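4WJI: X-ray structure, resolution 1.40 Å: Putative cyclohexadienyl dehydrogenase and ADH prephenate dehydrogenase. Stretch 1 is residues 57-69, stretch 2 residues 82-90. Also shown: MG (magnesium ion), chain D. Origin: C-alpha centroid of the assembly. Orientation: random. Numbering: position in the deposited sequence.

Stretch 1 (57-69) SAAEAVEGADLVV
Stretch 2 82-90: AEIAAHLKP

Stretch 1 opens with Ser-57 (chi1 t), whose OG caps the helix from Ala-58 by accepting from Glu-60 N at 3.1 Å. A type II turn, Val-62 to Ala-65, follows; Gly-64 has phi 77°, which favours glycine. Residues 67-69 are extended. Residues 82-84 belong to a helix that begins earlier in the chain; stretch 2 runs on to Pro-90. CA atoms pair Ala-59 with Ile-84 (4.6 Å), Glu-63 with His-87 (5.7 Å) and Gly-64 with Lys-89 (5.7 Å). The contact buries 583 Å².

Ala-82 stays clear of stretch 1. Glu-83 (t, p) points toward it. Water 1 donates to Glu-83 OE2 at 2.4 Å and accepts from Ala-59 N at 3.1 Å. Ile-84 (p, t) is buried; its CG2 lies 3.8 Å from both Ala-58 CB and Val-62 CG1. Ala-59 is buried where its CA comes closest to that of Ile-84, and its short side chain points toward stretch 2. Ala-85 and Ala-86 make no contact.

His-87 (chi1 m, chi2 -95°) has partners at one ring face and at both ring nitrogens. Ala-59 CB sits over one ring face, 3.5 Å from the ring centroid. At the ring edge, ND1 donates to Glu-63 OE2 at 3.0 Å; Glu-63 (m, t) reaches it with an extended side chain. NE2 of His-87 binds MG at 2.5 Å, and five waters complete the metal's shell.

Leu-88 (m, t) has its CA-to-CB bond directed away, but its end returns: CD2 is 3.9 Å from Val-62 CB and from Val-68 CG2. These branched side chains form a greasy, buried patch with Ile-84.

Lys-89 (p, t, t, t) extends past the turn. Its NZ forms a salt bridge with Asp-66 OD1 at 2.6 Å. Water 2 accepts from Lys-89 N (3.0 Å) and donates to Val-62 O and Ala-65 O (both 2.8 Å). Pro-90 makes no contact.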

# COMPACT_ATOMS: atom_id res chain seq x y z
N SER A 57 -12.82 -35.69 -6.10
CA SER A 57 -11.90 -36.51 -5.37
C SER A 57 -10.47 -36.19 -5.75
O SER A 57 -10.05 -36.50 -6.88
CB SER A 57 -12.18 -37.95 -5.68
OG SER A 57 -11.20 -38.77 -5.16
N ALA A 58 -9.70 -35.64 -4.81
CA ALA A 58 -8.27 -35.44 -5.06
C ALA A 58 -7.53 -36.78 -5.32
O ALA A 58 -6.63 -36.84 -6.15
CB ALA A 58 -7.64 -34.69 -3.90
N ALA A 59 -7.94 -37.85 -4.64
CA ALA A 59 -7.35 -39.15 -4.88
C ALA A 59 -7.53 -39.56 -6.34
O ALA A 59 -6.56 -39.99 -6.99
CB ALA A 59 -7.95 -40.18 -3.94
N GLU A 60 -8.75 -39.43 -6.87
CA GLU A 60 -8.97 -39.73 -8.29
C GLU A 60 -8.19 -38.78 -9.21
O GLU A 60 -7.65 -39.20 -10.24
CB GLU A 60 -10.44 -39.55 -8.68
CG GLU A 60 -11.43 -40.57 -8.24
CD GLU A 60 -12.79 -40.35 -8.94
OE1 GLU A 60 -13.02 -39.30 -9.67
OE2 GLU A 60 -13.64 -41.24 -8.75
N ALA A 61 -8.12 -37.51 -8.82
CA ALA A 61 -7.50 -36.50 -9.69
C ALA A 61 -6.04 -36.78 -10.01
O ALA A 61 -5.55 -36.40 -11.11
CB ALA A 61 -7.61 -35.12 -9.06
N VAL A 62 -5.34 -37.34 -9.04
CA VAL A 62 -3.92 -37.57 -9.21
C VAL A 62 -3.57 -38.85 -9.94
O VAL A 62 -2.42 -39.08 -10.25
CB VAL A 62 -3.12 -37.48 -7.90
CG1 VAL A 62 -3.41 -36.16 -7.21
CG2 VAL A 62 -3.45 -38.63 -6.95
N GLU A 63 -4.55 -39.70 -10.22
CA GLU A 63 -4.25 -40.99 -10.85
C GLU A 63 -3.60 -40.78 -12.23
O GLU A 63 -4.14 -40.11 -13.08
CB GLU A 63 -5.51 -41.85 -10.85
CG GLU A 63 -5.85 -42.27 -9.41
CD GLU A 63 -7.09 -43.14 -9.22
OE1 GLU A 63 -7.83 -43.42 -10.21
OE2 GLU A 63 -7.33 -43.53 -8.05
N GLY A 64 -2.35 -41.22 -12.38
CA GLY A 64 -1.61 -41.02 -13.63
C GLY A 64 -1.04 -39.66 -13.91
O GLY A 64 -0.51 -39.40 -14.98
N ALA A 65 -1.14 -38.75 -12.94
CA ALA A 65 -0.65 -37.38 -13.14
C ALA A 65 0.87 -37.28 -13.00
O ALA A 65 1.47 -37.84 -12.08
CB ALA A 65 -1.33 -36.42 -12.18
N ASP A 66 1.48 -36.58 -13.93
CA ASP A 66 2.92 -36.36 -13.94
C ASP A 66 3.32 -35.23 -13.01
O ASP A 66 4.40 -35.28 -12.39
CB ASP A 66 3.39 -36.03 -15.37
CG ASP A 66 3.02 -37.12 -16.35
OD1 ASP A 66 3.63 -38.23 -16.28
OD2 ASP A 66 2.02 -36.89 -17.10
N LEU A 67 2.47 -34.19 -12.91
CA LEU A 67 2.69 -33.04 -12.02
C LEU A 67 1.37 -32.82 -11.25
O LEU A 67 0.29 -32.82 -11.86
CB LEU A 67 3.04 -31.78 -12.81
CG LEU A 67 3.22 -30.53 -11.96
CD1 LEU A 67 4.40 -30.67 -11.03
CD2 LEU A 67 3.39 -29.35 -12.89
N VAL A 68 1.48 -32.68 -9.92
CA VAL A 68 0.36 -32.37 -9.05
C VAL A 68 0.69 -31.08 -8.34
O VAL A 68 1.75 -30.96 -7.69
CB VAL A 68 0.18 -33.48 -7.99
CG1 VAL A 68 -0.95 -33.15 -7.04
CG2 VAL A 68 -0.06 -34.81 -8.68
N VAL A 69 -0.16 -30.06 -8.55
CA VAL A 69 0.07 -28.74 -7.94
C VAL A 69 -1.01 -28.53 -6.90
O VAL A 69 -2.21 -28.47 -7.22
CB VAL A 69 -0.04 -27.62 -9.01
CG1 VAL A 69 0.28 -26.26 -8.39
CG2 VAL A 69 0.85 -27.88 -10.18
N ALA A 82 -2.27 -36.64 2.66
CA ALA A 82 -2.75 -37.90 3.16
C ALA A 82 -3.75 -38.51 2.18
O ALA A 82 -3.76 -39.73 1.98
CB ALA A 82 -3.38 -37.70 4.52
N GLU A 83 -4.61 -37.69 1.56
CA GLU A 83 -5.66 -38.24 0.67
C GLU A 83 -5.06 -38.73 -0.64
O GLU A 83 -5.49 -39.73 -1.21
CB GLU A 83 -6.71 -37.15 0.36
CG GLU A 83 -7.92 -37.63 -0.46
CD GLU A 83 -8.79 -38.67 0.27
OE1 GLU A 83 -8.57 -38.96 1.48
OE2 GLU A 83 -9.73 -39.23 -0.36
N ILE A 84 -4.03 -38.06 -1.13
CA ILE A 84 -3.50 -38.43 -2.48
C ILE A 84 -2.38 -39.48 -2.46
O ILE A 84 -2.07 -40.09 -3.46
CB ILE A 84 -3.00 -37.17 -3.25
CG1 ILE A 84 -1.74 -36.51 -2.61
CG2 ILE A 84 -4.14 -36.19 -3.43
CD1 ILE A 84 -1.17 -35.34 -3.38
N ALA A 85 -1.77 -39.71 -1.29
CA ALA A 85 -0.52 -40.45 -1.22
C ALA A 85 -0.55 -41.79 -1.95
O ALA A 85 0.38 -42.11 -2.70
CB ALA A 85 -0.13 -40.66 0.23
N ALA A 86 -1.59 -42.57 -1.67
CA ALA A 86 -1.71 -43.93 -2.19
C ALA A 86 -2.03 -44.02 -3.68
O ALA A 86 -1.96 -45.11 -4.27
CB ALA A 86 -2.76 -44.71 -1.41
N HIS A 87 -2.38 -42.89 -4.26
CA HIS A 87 -2.87 -42.79 -5.62
C HIS A 87 -1.91 -42.16 -6.60
O HIS A 87 -2.16 -42.18 -7.82
CB HIS A 87 -4.14 -41.98 -5.59
CG HIS A 87 -5.22 -42.60 -4.77
ND1 HIS A 87 -6.19 -43.40 -5.33
CD2 HIS A 87 -5.45 -42.58 -3.44
CE1 HIS A 87 -6.99 -43.84 -4.37
NE2 HIS A 87 -6.56 -43.36 -3.21
N LEU A 88 -0.79 -41.68 -6.10
CA LEU A 88 0.24 -41.10 -6.96
C LEU A 88 1.01 -42.17 -7.72
O LEU A 88 1.38 -43.19 -7.14
CB LEU A 88 1.21 -40.31 -6.10
CG LEU A 88 0.65 -39.06 -5.41
CD1 LEU A 88 1.53 -38.60 -4.25
CD2 LEU A 88 0.46 -37.93 -6.42
N LYS A 89 1.31 -41.91 -8.99
CA LYS A 89 2.10 -42.90 -9.72
C LYS A 89 3.59 -42.72 -9.40
O LYS A 89 4.02 -41.64 -9.01
CB LYS A 89 1.89 -42.83 -11.22
CG LYS A 89 2.44 -41.61 -11.87
CD LYS A 89 2.47 -41.76 -13.39
CE LYS A 89 2.94 -40.50 -14.06
NZ LYS A 89 2.86 -40.58 -15.56
N PRO A 90 4.38 -43.79 -9.57
CA PRO A 90 5.82 -43.65 -9.42
C PRO A 90 6.37 -42.56 -10.30
O PRO A 90 6.00 -42.47 -11.49
CB PRO A 90 6.37 -45.03 -9.83
CG PRO A 90 5.23 -45.96 -9.68
CD PRO A 90 3.99 -45.15 -9.97
MG MG D . -7.81 -43.67 -1.13
O HOH W 1 -10.15 -38.10 -2.47
O HOH W 2 0.37 -39.23 -9.88
O HOH W 3 -1.40 -43.09 -10.37
O HOH W 4 -7.21 -41.55 -0.33
O HOH W 5 -9.59 -42.65 -1.94
O HOH W 6 -7.91 -45.51 -1.71
O HOH W 7 -5.83 -43.93 0.25
O HOH W 8 -8.60 -43.79 0.69